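Local coordinates for protein borrelidin polyketide synthase, type I (Streptomyces parvulus, PDB 6OBT) that probably dehydrates a beta-hydroxyacyl intermediate, forming a carbon-carbon double bond, as the dehydratase domain of the modular synthase that builds borrelidin, at residues V79-V84 with S109-G114; T59-L64 with S116-V121. All blocks are in the same frame, centred on the assembly; numbering follows the deposited sequence.

Interaction 1 (V79-V84 with S109-G114); sequences VLLPGV and SPLVLG
Leu-80 and Val-112 sit opposite each other in an isolated beta bridge, in a domain whose family has the double hot-dog fold. Segments 79-84 and 109-114 run antiparallel, and Leu-80 CA is 4.5 Å from Val-112 CA.

Two backbone hydrogen bonds flank the pair. Leu-113 N gives to Val-79 O at 2.8 Å, and Leu-81 N gives to Leu-111 O at 2.9 Å. Both are nearly straight, at 161° and 164°. The same two oxygens also receive CA-H...O contacts from Val-112 and Leu-80.

The apolar contacts fall on two sides. Buried Leu-81 and Leu-111 meet at their CB atoms and again through their CD2 methyls. On the same side Val-79 CG1 packs on Leu-113 CB. On the other side Leu-80 forks over 109-114. Its CG lies beside the backbone N (chi1 -61°), and from there CD1 reaches CB of Pro-110, 3.9 Å away. CD2 presses on CG2 of Val-112 at 3.4 Å, tight for two methyls.

Leu-80 O is hydrogen-bonded to ND1 of His-73, within the HxxxGxxxxP signature of polyketide dehydratases (His-73 to Pro-82).

A water extends the pairing, accepting from Val-79 N at 2.8 Å and donating to Leu-113 O at 3.2 Å.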
ATOM      1  N   VAL A  79      13.667 -24.544  -3.048  1.00 50.25           N
ATOM      2  CA  VAL A  79      13.159 -23.606  -4.049  1.00 46.69           C
ATOM      3  C   VAL A  79      13.482 -22.188  -3.579  1.00 48.60           C
ATOM      4  O   VAL A  79      12.873 -21.682  -2.632  1.00 52.33           O
ATOM      5  CB  VAL A  79      11.653 -23.780  -4.286  1.00 46.72           C
ATOM      6  CG1 VAL A  79      11.155 -22.772  -5.333  1.00 45.33           C
ATOM      7  CG2 VAL A  79      11.339 -25.201  -4.714  1.00 49.39           C
ATOM      8  N   LEU A  80      14.435 -21.537  -4.248  1.00 39.93           N
ATOM      9  CA  LEU A  80      14.797 -20.160  -3.963  1.00 43.64           C
ATOM     10  C   LEU A  80      14.288 -19.278  -5.088  1.00 47.62           C
ATOM     11  O   LEU A  80      14.380 -19.650  -6.265  1.00 40.49           O
ATOM     12  CB  LEU A  80      16.313 -19.960  -3.856  1.00 48.57           C
ATOM     13  CG  LEU A  80      17.185 -20.651  -2.818  1.00 56.07           C
ATOM     14  CD1 LEU A  80      18.438 -19.805  -2.540  1.00 62.55           C
ATOM     15  CD2 LEU A  80      16.437 -20.966  -1.562  1.00 57.33           C
ATOM     16  N   LEU A  81      13.751 -18.120  -4.721  1.00 41.85           N
ATOM     17  CA  LEU A  81      13.517 -17.079  -5.706  1.00 33.37           C
ATOM     18  C   LEU A  81      14.857 -16.678  -6.317  1.00 39.83           C
ATOM     19  O   LEU A  81      15.831 -16.458  -5.584  1.00 36.02           O
ATOM     20  CB  LEU A  81      12.830 -15.877  -5.044  1.00 39.35           C
ATOM     21  CG  LEU A  81      12.220 -14.903  -6.060  1.00 37.87           C
ATOM     22  CD1 LEU A  81      11.015 -15.546  -6.743  1.00 35.99           C
ATOM     23  CD2 LEU A  81      11.809 -13.595  -5.363  1.00 37.09           C
ATOM     24  N   PRO A  82      14.980 -16.639  -7.637  1.00 38.73           N
ATOM     25  CA  PRO A  82      16.272 -16.253  -8.208  1.00 36.03           C
ATOM     26  C   PRO A  82      16.577 -14.799  -7.861  1.00 31.12           C
ATOM     27  O   PRO A  82      15.691 -13.944  -7.857  1.00 30.85           O
ATOM     28  CB  PRO A  82      16.098 -16.489  -9.716  1.00 37.63           C
ATOM     29  CG  PRO A  82      14.648 -16.678  -9.950  1.00 47.16           C
ATOM     30  CD  PRO A  82      13.978 -17.011  -8.647  1.00 39.31           C
ATOM     31  N   GLY A  83      17.830 -14.545  -7.481  1.00 38.42           N
ATOM     32  CA  GLY A  83      18.249 -13.187  -7.164  1.00 37.29           C
ATOM     33  C   GLY A  83      17.962 -12.188  -8.266  1.00 37.43           C
ATOM     34  O   GLY A  83      17.674 -11.015  -7.992  1.00 33.60           O
ATOM     35  N   VAL A  84      18.007 -12.625  -9.525  1.00 36.86           N
ATOM     36  CA  VAL A  84      17.718 -11.687 -10.610  1.00 36.45           C
ATOM     37  C   VAL A  84      16.260 -11.240 -10.587  1.00 31.89           C
ATOM     38  O   VAL A  84      15.926 -10.234 -11.215  1.00 31.36           O
ATOM     39  CB  VAL A  84      18.065 -12.268 -11.993  1.00 39.27           C
ATOM     40  CG1 VAL A  84      19.593 -12.443 -12.153  1.00 41.96           C
ATOM     41  CG2 VAL A  84      17.329 -13.570 -12.230  1.00 37.53           C
ATOM     42  N   SER A 109      19.262 -11.661   2.387  1.00 52.20           N
ATOM     43  CA  SER A 109      18.729 -12.978   2.694  1.00 52.06           C
ATOM     44  C   SER A 109      18.016 -13.550   1.472  1.00 49.03           C
ATOM     45  O   SER A 109      17.303 -12.819   0.776  1.00 45.30           O
ATOM     46  CB  SER A 109      17.741 -12.886   3.860  1.00 50.87           C
ATOM     47  OG  SER A 109      18.293 -12.142   4.930  1.00 62.35           O
ATOM     48  N   PRO A 110      18.152 -14.843   1.206  1.00 55.16           N
ATOM     49  CA  PRO A 110      17.396 -15.449   0.110  1.00 56.26           C
ATOM     50  C   PRO A 110      15.946 -15.676   0.515  1.00 50.99           C
ATOM     51  O   PRO A 110      15.583 -15.658   1.697  1.00 44.49           O
ATOM     52  CB  PRO A 110      18.127 -16.776  -0.125  1.00 62.34           C
ATOM     53  CG  PRO A 110      18.638 -17.140   1.246  1.00 63.41           C
ATOM     54  CD  PRO A 110      18.949 -15.837   1.953  1.00 60.46           C
ATOM     55  N   LEU A 111      15.099 -15.872  -0.492  1.00 46.29           N
ATOM     56  CA  LEU A 111      13.684 -16.166  -0.256  1.00 46.21           C
ATOM     57  C   LEU A 111      13.406 -17.616  -0.647  1.00 46.67           C
ATOM     58  O   LEU A 111      13.466 -17.967  -1.827  1.00 44.45           O
ATOM     59  CB  LEU A 111      12.788 -15.208  -1.035  1.00 41.14           C
ATOM     60  CG  LEU A 111      11.305 -15.456  -0.755  1.00 44.27           C
ATOM     61  CD1 LEU A 111      11.040 -15.254   0.727  1.00 43.11           C
ATOM     62  CD2 LEU A 111      10.438 -14.533  -1.586  1.00 37.83           C
ATOM     63  N   VAL A 112      13.077 -18.451   0.336  1.00 43.37           N
ATOM     64  CA  VAL A 112      12.785 -19.864   0.101  1.00 52.01           C
ATOM     65  C   VAL A 112      11.275 -20.041   0.031  1.00 54.32           C
ATOM     66  O   VAL A 112      10.552 -19.681   0.968  1.00 56.78           O
ATOM     67  CB  VAL A 112      13.381 -20.765   1.193  1.00 60.37           C
ATOM     68  CG1 VAL A 112      13.198 -22.242   0.837  1.00 67.37           C
ATOM     69  CG2 VAL A 112      14.846 -20.441   1.424  1.00 64.08           C
ATOM     70  N   LEU A 113      10.794 -20.621  -1.063  1.00 50.08           N
ATOM     71  CA  LEU A 113       9.371 -20.863  -1.251  1.00 55.70           C
ATOM     72  C   LEU A 113       9.064 -22.315  -0.912  1.00 58.22           C
ATOM     73  O   LEU A 113       9.544 -23.233  -1.587  1.00 61.57           O
ATOM     74  CB  LEU A 113       8.936 -20.531  -2.677  1.00 60.43           C
ATOM     75  CG  LEU A 113       9.021 -19.048  -3.048  1.00 60.55           C
ATOM     76  CD1 LEU A 113       8.845 -18.834  -4.545  1.00 61.45           C
ATOM     77  CD2 LEU A 113       7.999 -18.249  -2.258  1.00 64.17           C
ATOM     78  N   GLY A 114       8.281 -22.522   0.142  1.00 60.30           N
ATOM     79  CA  GLY A 114       7.787 -23.849   0.422  1.00 59.99           C
ATOM     80  C   GLY A 114       6.691 -24.239  -0.546  1.00 61.68           C
ATOM     81  O   GLY A 114       6.157 -23.404  -1.279  1.00 64.25           O
TER
HETATM   82  O   HOH W   1      11.937 -25.313  -1.004  1.00 42.53           O

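Interaction 2 (T59-L64 with S116-V121); sequences TGRLSL and SDTVQV
Val-121 packs against Leu-62 and Gly-60 where two neighbouring antiparallel strands of the hot-dog domain, 55-62 and 119-127, lie side by side. The axes of 59-62 and 119-121 come within 4.7 Å, and their directions differ by 154°.

Val-121 has the most surface buried here. Its CG1 meets CG of Leu-62 at 3.7 Å, the two side chains crossing at about a right angle. With CG1 anti to the carbonyl carbon (chi1 -59°), CG2 falls between the backbone N and that carbon. This puts the methyl against the Gly-60 peptide, with CG2 3.2 Å from Gly-60 O. Gly-60 and Val-121 form a hydrogen-bonded pair. Val-121 N gives to Gly-60 O at 2.8 Å, while the return bond, from Gly-60 N to Val-121 O, is longer at 3.2 Å.

Leu-62 pairs in the same way with Val-119. In both bonds of this pair the donor lies in the carbonyl plane; Leu-62 N gives to Val-119 O at 2.8 Å. Leu-62 also touches Phe-44 and Tyr-67 on the buried face that it shares with Val-119 and Val-121.

The face with Arg-61 and Gln-120 meets the second subunit. Arg-61 packs on Thr-33 of that chain, and nearby Thr-59 OG1 is hydrogen-bonded to Val-35 O of that chain. The aliphatic part of Arg-61 runs obliquely across Thr-118, with Thr-118 OG1 3.2 Å from Arg-61 CD.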
ATOM      1  N   THR A  59       3.531  -3.957  -4.470  1.00 31.91           N
ATOM      2  CA  THR A  59       3.106  -5.042  -3.597  1.00 32.21           C
ATOM      3  C   THR A  59       2.653  -6.226  -4.429  1.00 31.60           C
ATOM      4  O   THR A  59       2.119  -6.067  -5.535  1.00 32.49           O
ATOM      5  CB  THR A  59       1.937  -4.619  -2.646  1.00 33.64           C
ATOM      6  OG1 THR A  59       0.740  -4.408  -3.404  1.00 34.59           O
ATOM      7  CG2 THR A  59       2.263  -3.338  -1.896  1.00 36.76           C
ATOM      8  N   GLY A  60       2.863  -7.415  -3.880  1.00 30.52           N
ATOM      9  CA  GLY A  60       2.362  -8.621  -4.504  1.00 34.85           C
ATOM     10  C   GLY A  60       2.363  -9.778  -3.532  1.00 36.14           C
ATOM     11  O   GLY A  60       2.844  -9.674  -2.402  1.00 35.48           O
ATOM     12  N   ARG A  61       1.821 -10.901  -4.002  1.00 35.44           N
ATOM     13  CA  ARG A  61       1.836 -12.171  -3.289  1.00 34.96           C
ATOM     14  C   ARG A  61       2.532 -13.215  -4.158  1.00 41.47           C
ATOM     15  O   ARG A  61       2.141 -13.414  -5.314  1.00 48.10           O
ATOM     16  CB  ARG A  61       0.418 -12.637  -2.980  1.00 44.38           C
ATOM     17  CG  ARG A  61       0.337 -13.819  -2.034  1.00 53.95           C
ATOM     18  CD  ARG A  61      -1.104 -14.136  -1.680  1.00 63.33           C
ATOM     19  NE  ARG A  61      -1.878 -14.552  -2.848  1.00 70.75           N
ATOM     20  CZ  ARG A  61      -3.168 -14.877  -2.814  1.00 76.30           C
ATOM     21  NH1 ARG A  61      -3.836 -14.833  -1.668  1.00 80.15           N
ATOM     22  NH2 ARG A  61      -3.792 -15.246  -3.927  1.00 75.55           N
ATOM     23  N   LEU A  62       3.547 -13.883  -3.605  1.00 38.76           N
ATOM     24  CA  LEU A  62       4.277 -14.937  -4.306  1.00 39.34           C
ATOM     25  C   LEU A  62       3.942 -16.294  -3.703  1.00 41.59           C
ATOM     26  O   LEU A  62       3.923 -16.452  -2.477  1.00 44.57           O
ATOM     27  CB  LEU A  62       5.789 -14.711  -4.237  1.00 42.52           C
ATOM     28  CG  LEU A  62       6.391 -13.533  -5.002  1.00 45.84           C
ATOM     29  CD1 LEU A  62       7.912 -13.628  -4.975  1.00 38.85           C
ATOM     30  CD2 LEU A  62       5.857 -13.448  -6.436  1.00 52.09           C
ATOM     31  N   SER A  63       3.693 -17.271  -4.569  1.00 40.87           N
ATOM     32  CA  SER A  63       3.502 -18.649  -4.151  1.00 46.78           C
ATOM     33  C   SER A  63       3.729 -19.538  -5.365  1.00 46.53           C
ATOM     34  O   SER A  63       3.614 -19.094  -6.509  1.00 43.50           O
ATOM     35  CB  SER A  63       2.111 -18.877  -3.555  1.00 48.87           C
ATOM     36  OG  SER A  63       1.113 -18.985  -4.556  1.00 48.17           O
ATOM     37  N   LEU A  64       4.053 -20.796  -5.103  1.00 49.39           N
ATOM     38  CA  LEU A  64       4.263 -21.702  -6.226  1.00 47.93           C
ATOM     39  C   LEU A  64       2.959 -22.055  -6.948  1.00 53.96           C
ATOM     40  O   LEU A  64       2.985 -22.268  -8.164  1.00 54.14           O
ATOM     41  CB  LEU A  64       4.992 -22.966  -5.767  1.00 53.71           C
ATOM     42  CG  LEU A  64       6.415 -22.642  -5.281  1.00 62.49           C
ATOM     43  CD1 LEU A  64       6.928 -23.679  -4.287  1.00 71.97           C
ATOM     44  CD2 LEU A  64       7.390 -22.474  -6.448  1.00 61.14           C
ATOM     45  N   SER A 116       3.770 -25.124   0.332  1.00 71.94           N
ATOM     46  CA  SER A 116       2.565 -24.549   0.903  1.00 80.69           C
ATOM     47  C   SER A 116       2.639 -23.036   1.069  1.00 81.79           C
ATOM     48  O   SER A 116       1.610 -22.402   1.315  1.00 84.85           O
ATOM     49  CB  SER A 116       2.289 -25.197   2.268  1.00 90.26           C
ATOM     50  OG  SER A 116       2.806 -24.401   3.325  1.00 92.77           O
ATOM     51  N   ASP A 117       3.821 -22.446   0.930  1.00 77.19           N
ATOM     52  CA  ASP A 117       4.046 -21.089   1.398  1.00 73.64           C
ATOM     53  C   ASP A 117       3.332 -20.064   0.526  1.00 61.97           C
ATOM     54  O   ASP A 117       3.206 -20.222  -0.689  1.00 55.63           O
ATOM     55  CB  ASP A 117       5.544 -20.777   1.428  1.00 75.62           C
ATOM     56  CG  ASP A 117       6.250 -21.405   2.615  1.00 79.09           C
ATOM     57  OD1 ASP A 117       5.559 -21.905   3.531  1.00 82.89           O
ATOM     58  OD2 ASP A 117       7.498 -21.394   2.631  1.00 77.59           O
ATOM     59  N   THR A 118       2.852 -19.011   1.172  1.00 63.81           N
ATOM     60  CA  THR A 118       2.442 -17.791   0.497  1.00 57.69           C
ATOM     61  C   THR A 118       3.171 -16.637   1.165  1.00 49.43           C
ATOM     62  O   THR A 118       3.334 -16.619   2.389  1.00 54.01           O
ATOM     63  CB  THR A 118       0.923 -17.610   0.554  1.00 65.01           C
ATOM     64  OG1 THR A 118       0.558 -16.481  -0.239  1.00 68.73           O
ATOM     65  CG2 THR A 118       0.450 -17.411   1.989  1.00 61.97           C
ATOM     66  N   VAL A 119       3.674 -15.706   0.370  1.00 40.96           N
ATOM     67  CA  VAL A 119       4.532 -14.658   0.903  1.00 43.27           C
ATOM     68  C   VAL A 119       4.094 -13.318   0.337  1.00 41.63           C
ATOM     69  O   VAL A 119       3.917 -13.185  -0.880  1.00 38.79           O
ATOM     70  CB  VAL A 119       6.014 -14.931   0.575  1.00 52.11           C
ATOM     71  CG1 VAL A 119       6.882 -13.887   1.190  1.00 54.45           C
ATOM     72  CG2 VAL A 119       6.423 -16.290   1.088  1.00 54.80           C
ATOM     73  N   GLN A 120       3.922 -12.324   1.213  1.00 42.62           N
ATOM     74  CA  GLN A 120       3.721 -10.951   0.771  1.00 37.57           C
ATOM     75  C   GLN A 120       5.069 -10.339   0.397  1.00 36.21           C
ATOM     76  O   GLN A 120       6.058 -10.508   1.110  1.00 39.09           O
ATOM     77  CB  GLN A 120       3.044 -10.118   1.867  1.00 38.40           C
ATOM     78  CG  GLN A 120       1.629 -10.565   2.204  1.00 42.43           C
ATOM     79  CD  GLN A 120       1.070  -9.820   3.400  1.00 57.19           C
ATOM     80  OE1 GLN A 120       1.757  -9.637   4.406  1.00 64.38           O
ATOM     81  NE2 GLN A 120      -0.180  -9.376   3.293  1.00 59.88           N
ATOM     82  N   VAL A 121       5.106  -9.615  -0.712  1.00 32.90           N
ATOM     83  CA  VAL A 121       6.337  -8.972  -1.144  1.00 36.95           C
ATOM     84  C   VAL A 121       6.109  -7.473  -1.258  1.00 31.82           C
ATOM     85  O   VAL A 121       5.008  -7.012  -1.571  1.00 35.35           O
ATOM     86  CB  VAL A 121       6.843  -9.578  -2.476  1.00 38.59           C
ATOM     87  CG1 VAL A 121       7.076 -11.066  -2.292  1.00 47.70           C
ATOM     88  CG2 VAL A 121       5.840  -9.365  -3.583  1.00 36.75           C
TER
HETATM   89  O   HOH W   2       4.628 -21.495  -2.197  1.00 51.38           O

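In the fold
From the N terminus, strands 38-39 and 47-50 come first, and strand 55-62 then leads into 59-64, the first half of interaction 2. The chain then passes strand 73-75 and reaches 79-84, the first half of interaction 1. Helix 83-97 and strand 101-107 follow. Residues 109-114 then return to 79-84 and close interaction 1 over 24 intervening residues. Shortly afterwards 116-121 pairs with 59-64 and closes interaction 2 over 51. Interaction 1 is therefore nested inside interaction 2. The inner contact ties the end of strand 78-79 and the turn before helix 83-97 to the loop before strand 119-127; the outer one joins neighbouring strands near the dimer interface. Their centres are 11 Å apart, and Leu-81 packs on Leu-62.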